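Local atomic coordinates of programmed cell death 6-interacting protein (Homo sapiens, PDB entry 5WA1), a protein that helps concentrate and sort cargo into the vesicles of multivesicular bodies and takes part in endocytosis, membrane repair, cytokinesis and apoptosis. Residues 101-106 / 374-379; 293-298 / 327-332. One frame throughout, in Å; residues are numbered along the deposited sequence.

Contact 1 of 2, residues 101-106 / 374-379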
loop_
_atom_site.group_PDB
_atom_site.type_symbol
_atom_site.label_atom_id
_atom_site.label_comp_id
_atom_site.label_asym_id
_atom_site.label_seq_id
_atom_site.Cartn_x
_atom_site.Cartn_y
_atom_site.Cartn_z
ATOM N N PRO A 101 -23.557 -3.273 15.836
ATOM C CA PRO A 101 -24.894 -3.851 16.038
ATOM C C PRO A 101 -25.296 -3.955 17.499
ATOM O O PRO A 101 -26.482 -3.793 17.813
ATOM C CB PRO A 101 -24.784 -5.241 15.388
ATOM C CG PRO A 101 -23.570 -5.175 14.519
ATOM C CD PRO A 101 -22.640 -4.250 15.223
ATOM N N LYS A 102 -24.348 -4.214 18.403
ATOM C CA LYS A 102 -24.699 -4.499 19.793
ATOM C C LYS A 102 -25.208 -3.264 20.528
ATOM O O LYS A 102 -25.991 -3.393 21.477
ATOM C CB LYS A 102 -23.498 -5.089 20.536
ATOM C CG LYS A 102 -23.332 -6.604 20.407
ATOM C CD LYS A 102 -22.916 -7.025 19.004
ATOM C CE LYS A 102 -22.548 -8.500 18.954
ATOM N NZ LYS A 102 -23.637 -9.367 19.483
ATOM N N PHE A 103 -24.783 -2.069 20.119
ATOM C CA PHE A 103 -25.172 -0.871 20.840
ATOM C C PHE A 103 -25.932 0.089 19.934
ATOM O O PHE A 103 -25.580 0.241 18.759
ATOM C CB PHE A 103 -23.948 -0.155 21.422
ATOM C CG PHE A 103 -23.278 -0.909 22.533
ATOM C CD1 PHE A 103 -22.374 -1.921 22.256
ATOM C CD2 PHE A 103 -23.555 -0.604 23.856
ATOM C CE1 PHE A 103 -21.757 -2.617 23.278
ATOM C CE2 PHE A 103 -22.941 -1.295 24.882
ATOM C CZ PHE A 103 -22.040 -2.303 24.594
ATOM N N PRO A 104 -26.977 0.747 20.449
ATOM C CA PRO A 104 -27.736 1.699 19.624
ATOM C C PRO A 104 -26.920 2.918 19.221
ATOM O O PRO A 104 -27.173 4.029 19.696
ATOM C CB PRO A 104 -28.910 2.088 20.534
ATOM C CG PRO A 104 -29.005 0.984 21.545
ATOM C CD PRO A 104 -27.595 0.540 21.768
ATOM N N PHE A 105 -25.942 2.723 18.338
ATOM C CA PHE A 105 -25.127 3.826 17.844
ATOM C C PHE A 105 -25.708 4.493 16.607
ATOM O O PHE A 105 -25.341 5.636 16.311
ATOM C CB PHE A 105 -23.705 3.346 17.537
ATOM C CG PHE A 105 -22.771 3.447 18.704
ATOM C CD1 PHE A 105 -22.129 4.640 18.989
ATOM C CD2 PHE A 105 -22.537 2.354 19.518
ATOM C CE1 PHE A 105 -21.269 4.739 20.062
ATOM C CE2 PHE A 105 -21.680 2.447 20.595
ATOM C CZ PHE A 105 -21.044 3.641 20.868
ATOM N N SER A 106 -26.592 3.807 15.874
ATOM C CA SER A 106 -27.243 4.428 14.724
ATOM C C SER A 106 -28.012 5.675 15.143
ATOM O O SER A 106 -28.012 6.687 14.431
ATOM C CB SER A 106 -28.173 3.425 14.039
ATOM O OG SER A 106 -27.461 2.278 13.613
ATOM N N ASP A 374 -14.200 -11.189 20.542
ATOM C CA ASP A 374 -15.064 -10.045 20.818
ATOM C C ASP A 374 -15.281 -9.906 22.319
ATOM O O ASP A 374 -15.637 -10.870 23.000
ATOM C CB ASP A 374 -16.405 -10.197 20.088
ATOM C CG ASP A 374 -17.393 -9.058 20.391
ATOM O OD1 ASP A 374 -16.976 -7.992 20.892
ATOM O OD2 ASP A 374 -18.602 -9.228 20.111
ATOM N N LEU A 375 -15.054 -8.694 22.833
ATOM C CA LEU A 375 -15.249 -8.421 24.249
ATOM C C LEU A 375 -16.723 -8.394 24.637
ATOM O O LEU A 375 -17.038 -8.484 25.828
ATOM C CB LEU A 375 -14.593 -7.090 24.616
ATOM C CG LEU A 375 -13.069 -7.066 24.719
ATOM C CD1 LEU A 375 -12.567 -5.629 24.725
ATOM C CD2 LEU A 375 -12.605 -7.798 25.965
ATOM N N PHE A 376 -17.625 -8.270 23.668
ATOM C CA PHE A 376 -19.063 -8.245 23.906
ATOM C C PHE A 376 -19.748 -9.391 23.172
ATOM O O PHE A 376 -20.856 -9.245 22.650
ATOM C CB PHE A 376 -19.657 -6.903 23.486
ATOM C CG PHE A 376 -19.054 -5.724 24.193
ATOM C CD1 PHE A 376 -17.949 -5.074 23.667
ATOM C CD2 PHE A 376 -19.593 -5.261 25.382
ATOM C CE1 PHE A 376 -17.392 -3.987 24.315
ATOM C CE2 PHE A 376 -19.041 -4.174 26.035
ATOM C CZ PHE A 376 -17.939 -3.536 25.499
ATOM N N GLU A 377 -19.087 -10.549 23.126
ATOM C CA GLU A 377 -19.603 -11.670 22.345
ATOM C C GLU A 377 -20.843 -12.277 22.985
ATOM O O GLU A 377 -21.761 -12.711 22.279
ATOM C CB GLU A 377 -18.518 -12.732 22.176
ATOM C CG GLU A 377 -18.934 -13.896 21.296
ATOM C CD GLU A 377 -17.851 -14.945 21.164
ATOM O OE1 GLU A 377 -16.796 -14.795 21.813
ATOM O OE2 GLU A 377 -18.055 -15.921 20.410
ATOM N N LYS A 378 -20.889 -12.326 24.316
ATOM C CA LYS A 378 -22.061 -12.825 25.036
ATOM C C LYS A 378 -23.071 -11.696 25.249
ATOM O O LYS A 378 -23.426 -11.339 26.371
ATOM C CB LYS A 378 -21.642 -13.446 26.362
ATOM C CG LYS A 378 -20.709 -14.634 26.253
ATOM C CD LYS A 378 -20.431 -15.194 27.633
ATOM C CE LYS A 378 -19.461 -16.359 27.597
ATOM N NZ LYS A 378 -19.273 -16.927 28.964
ATOM N N MET A 379 -23.533 -11.133 24.138
ATOM C CA MET A 379 -24.440 -9.994 24.195
ATOM C C MET A 379 -25.315 -9.906 22.948
ATOM O O MET A 379 -26.378 -10.528 22.881
ATOM C CB MET A 379 -23.642 -8.703 24.381
ATOM C CG MET A 379 -24.486 -7.462 24.579
ATOM S SD MET A 379 -23.491 -6.068 25.138
ATOM C CE MET A 379 -24.658 -4.726 24.941
#
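F103 turns the edge of its ring to the face of F376 in a T-shaped aromatic pair, and M379 adds a Met-aromatic contact to the same F103 ring. This trio ties the loop 101-106, which follows helix 83-97, to 374-379, the C-terminal end of the Bro1 domain fragment. The two rings are nearly perpendicular, with planes at 88° and ring centroids 5.3 Å apart. F103 CE1 stands above the F376 ring, offset toward its rim, and F103 CZ lies 3.8 Å from F376 CE2. M379 reaches F103 over a face instead. Its methyl CE makes a CH-pi contact there, displaced toward the rim and 3.6 Å from F103 CZ. M379 SD sits obliquely to the ring and farther from its centre. M379 CG is anti to the backbone N (chi1 -175°), and the chain runs extended from there to CE.

This is the tight part of the contact. F103 and F376 are both buried. Helix 39-49 backs F103 through L42, F45 and I46, and helix 56-75 meets F376 through A63 and M379 through Y60.

The K102 side is looser and partly exposed. Its chain bends at chi2 and chi4 and passes beside the 374-379 backbone. K102 CE lies 4.1 Å from F376 O, and K102 NZ 3.9 Å from M379 C. K102 NZ and D374 OD2 are 5.1 Å apart, too far for a salt bridge, though their opposite charges may still attract. D374 is tied elsewhere: its OD1 accepts from Q95 NE2. D374 also starts a type I beta turn that ends at E377. Within it an Asx turn forms, in which F376 N donates to D374 OD1 at 2.9 Å and 171°, from above the carboxylate plane.

Contact 2 of 2, residues 293-298 / 327-332; sequences EEIARL and RALAAA
I295 and L298 pack against A328, L329 and A332 in a buried, mainly apolar helix-helix contact. It joins helix 291-311 to the next helix in the chain, 319-340, near one end of the elongated Bro1 domain. The two short segments run roughly antiparallel, with 147° between their directions and 9.6 Å between their axes at closest approach. The alanines let the larger side chains come close to the backbone of 327-332.

L298 does this most clearly. Its CD1 lies 3.8 Å from L329 CA and 4.0 Å from A328 CB. L329 reaches back the other way. Its CG is anti to the backbone N (chi1 176°), and its CD1 lies 3.9 Å from L298 CB while also touching the carbonyl oxygen of I295. I295 and L329 cross at about a right angle, CG2 of I295 meeting CD1 of L329. The other branch of I295 serves A332: CG1 of I295 packs 3.7 Å from A332 CB, and its CD1 lies beside the A332 carbonyl.

A polar strip borders this apolar patch. E294 OE1 lies 3.9 Å from A332 CB and forms a salt bridge with K286. A water bridges the two helices next to it. The water donates to A328 O at 2.8 Å and to E294 OE2 at 3.2 Å, so both carboxylate oxygens of this buried glutamate have a partner. Away from the interface, R297 pairs with E293 and with E278 of helix 262-287.

Two successive helices, joined by a short connection and packed antiparallel through small and branched apolar residues, form an alpha-hairpin. Such hairpins are the building element of TPR-like helical arrays, consistent with the TPR clan to which the Bro1-like domain belongs.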
loop_
_atom_site.group_PDB
_atom_site.type_symbol
_atom_site.label_atom_id
_atom_site.label_comp_id
_atom_site.label_asym_id
_atom_site.label_seq_id
_atom_site.Cartn_x
_atom_site.Cartn_y
_atom_site.Cartn_z
ATOM N N GLU A 293 17.108 -6.994 -32.184
ATOM C CA GLU A 293 16.086 -6.715 -31.180
ATOM C C GLU A 293 16.708 -6.435 -29.819
ATOM O O GLU A 293 16.250 -5.542 -29.094
ATOM C CB GLU A 293 15.094 -7.875 -31.081
ATOM C CG GLU A 293 14.143 -7.704 -29.892
ATOM C CD GLU A 293 13.107 -8.810 -29.750
ATOM O OE1 GLU A 293 12.969 -9.635 -30.681
ATOM O OE2 GLU A 293 12.418 -8.842 -28.699
ATOM N N GLU A 294 17.756 -7.180 -29.450
ATOM C CA GLU A 294 18.416 -6.923 -28.172
ATOM C C GLU A 294 18.892 -5.478 -28.083
ATOM O O GLU A 294 18.702 -4.818 -27.053
ATOM C CB GLU A 294 19.603 -7.873 -27.962
ATOM C CG GLU A 294 20.262 -7.627 -26.600
ATOM C CD GLU A 294 21.703 -8.124 -26.470
ATOM O OE1 GLU A 294 22.286 -8.614 -27.468
ATOM O OE2 GLU A 294 22.247 -8.013 -25.337
ATOM N N ILE A 295 19.507 -4.978 -29.158
ATOM C CA ILE A 295 20.025 -3.611 -29.183
ATOM C C ILE A 295 18.886 -2.606 -29.071
ATOM O O ILE A 295 18.985 -1.609 -28.345
ATOM C CB ILE A 295 20.857 -3.381 -30.463
ATOM C CG1 ILE A 295 22.195 -4.107 -30.365
ATOM C CG2 ILE A 295 21.080 -1.889 -30.692
ATOM C CD1 ILE A 295 22.926 -4.255 -31.702
ATOM N N ALA A 296 17.798 -2.832 -29.814
ATOM C CA ALA A 296 16.667 -1.906 -29.779
ATOM C C ALA A 296 16.083 -1.802 -28.377
ATOM O O ALA A 296 15.716 -0.711 -27.926
ATOM C CB ALA A 296 15.588 -2.351 -30.762
ATOM N N ARG A 297 15.998 -2.929 -27.674
ATOM C CA ARG A 297 15.406 -2.909 -26.341
ATOM C C ARG A 297 16.359 -2.292 -25.321
ATOM O O ARG A 297 15.930 -1.528 -24.451
ATOM C CB ARG A 297 14.982 -4.325 -25.950
ATOM C CG ARG A 297 13.835 -4.853 -26.823
ATOM C CD ARG A 297 13.180 -6.053 -26.174
ATOM N NE ARG A 297 12.119 -6.654 -26.984
ATOM C CZ ARG A 297 10.860 -6.223 -27.035
ATOM N NH1 ARG A 297 10.479 -5.155 -26.334
ATOM N NH2 ARG A 297 9.977 -6.860 -27.795
ATOM N N LEU A 298 17.661 -2.565 -25.442
ATOM C CA LEU A 298 18.634 -1.911 -24.572
ATOM C C LEU A 298 18.673 -0.408 -24.817
ATOM O O LEU A 298 18.872 0.376 -23.881
ATOM C CB LEU A 298 20.032 -2.514 -24.782
ATOM C CG LEU A 298 20.303 -3.936 -24.254
ATOM C CD1 LEU A 298 21.639 -4.517 -24.794
ATOM C CD2 LEU A 298 20.289 -3.969 -22.731
ATOM N N ARG A 327 26.921 -0.967 -20.521
ATOM C CA ARG A 327 27.916 -2.000 -20.793
ATOM C C ARG A 327 27.358 -3.058 -21.740
ATOM O O ARG A 327 28.052 -3.494 -22.665
ATOM C CB ARG A 327 28.394 -2.640 -19.489
ATOM C CG ARG A 327 29.544 -1.897 -18.831
ATOM C CD ARG A 327 30.091 -2.650 -17.626
ATOM N NE ARG A 327 29.247 -2.504 -16.442
ATOM C CZ ARG A 327 28.391 -3.424 -16.007
ATOM N NH1 ARG A 327 28.258 -4.573 -16.658
ATOM N NH2 ARG A 327 27.670 -3.197 -14.917
ATOM N N ALA A 328 26.106 -3.476 -21.531
ATOM C CA ALA A 328 25.518 -4.487 -22.404
ATOM C C ALA A 328 25.283 -3.933 -23.802
ATOM O O ALA A 328 25.506 -4.625 -24.801
ATOM C CB ALA A 328 24.211 -5.002 -21.802
ATOM N N LEU A 329 24.840 -2.680 -23.889
ATOM C CA LEU A 329 24.522 -2.082 -25.181
ATOM C C LEU A 329 25.786 -1.834 -25.999
ATOM O O LEU A 329 25.798 -2.053 -27.216
ATOM C CB LEU A 329 23.725 -0.789 -24.960
ATOM C CG LEU A 329 23.350 0.070 -26.177
ATOM C CD1 LEU A 329 22.508 -0.708 -27.178
ATOM C CD2 LEU A 329 22.632 1.363 -25.739
ATOM N N ALA A 330 26.871 -1.409 -25.346
ATOM C CA ALA A 330 28.144 -1.241 -26.046
ATOM C C ALA A 330 28.650 -2.565 -26.607
ATOM O O ALA A 330 29.086 -2.635 -27.763
ATOM C CB ALA A 330 29.184 -0.628 -25.109
ATOM N N ALA A 331 28.614 -3.631 -25.803
ATOM C CA ALA A 331 29.095 -4.920 -26.299
ATOM C C ALA A 331 28.205 -5.438 -27.422
ATOM O O ALA A 331 28.702 -5.938 -28.439
ATOM C CB ALA A 331 29.181 -5.936 -25.159
ATOM N N ALA A 332 26.886 -5.294 -27.269
ATOM C CA ALA A 332 25.956 -5.720 -28.311
ATOM C C ALA A 332 26.232 -5.009 -29.632
ATOM O O ALA A 332 26.328 -5.649 -30.684
ATOM C CB ALA A 332 24.520 -5.469 -27.865
HETATM O O HOH W 1 25.260 -7.387 -24.603
#

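The two contacts lie on opposite sides of the chain's centre. Their own centres are 65 Å apart, and their nearest atoms about 53 Å. Both belong to the same Bro1 domain, but they share no helix or strand. In chain order, 101-106 comes first, then 293-298, 327-332 and 374-379, so contact 2 falls wholly between the two halves of contact 1. Contact 2 joins neighbouring helices. Contact 1 joins residues far apart in sequence, as the chain returns after helix 319-340 to meet the loop following helix 83-97. The C-terminal tail thus runs along much of this elongated, largely helical domain.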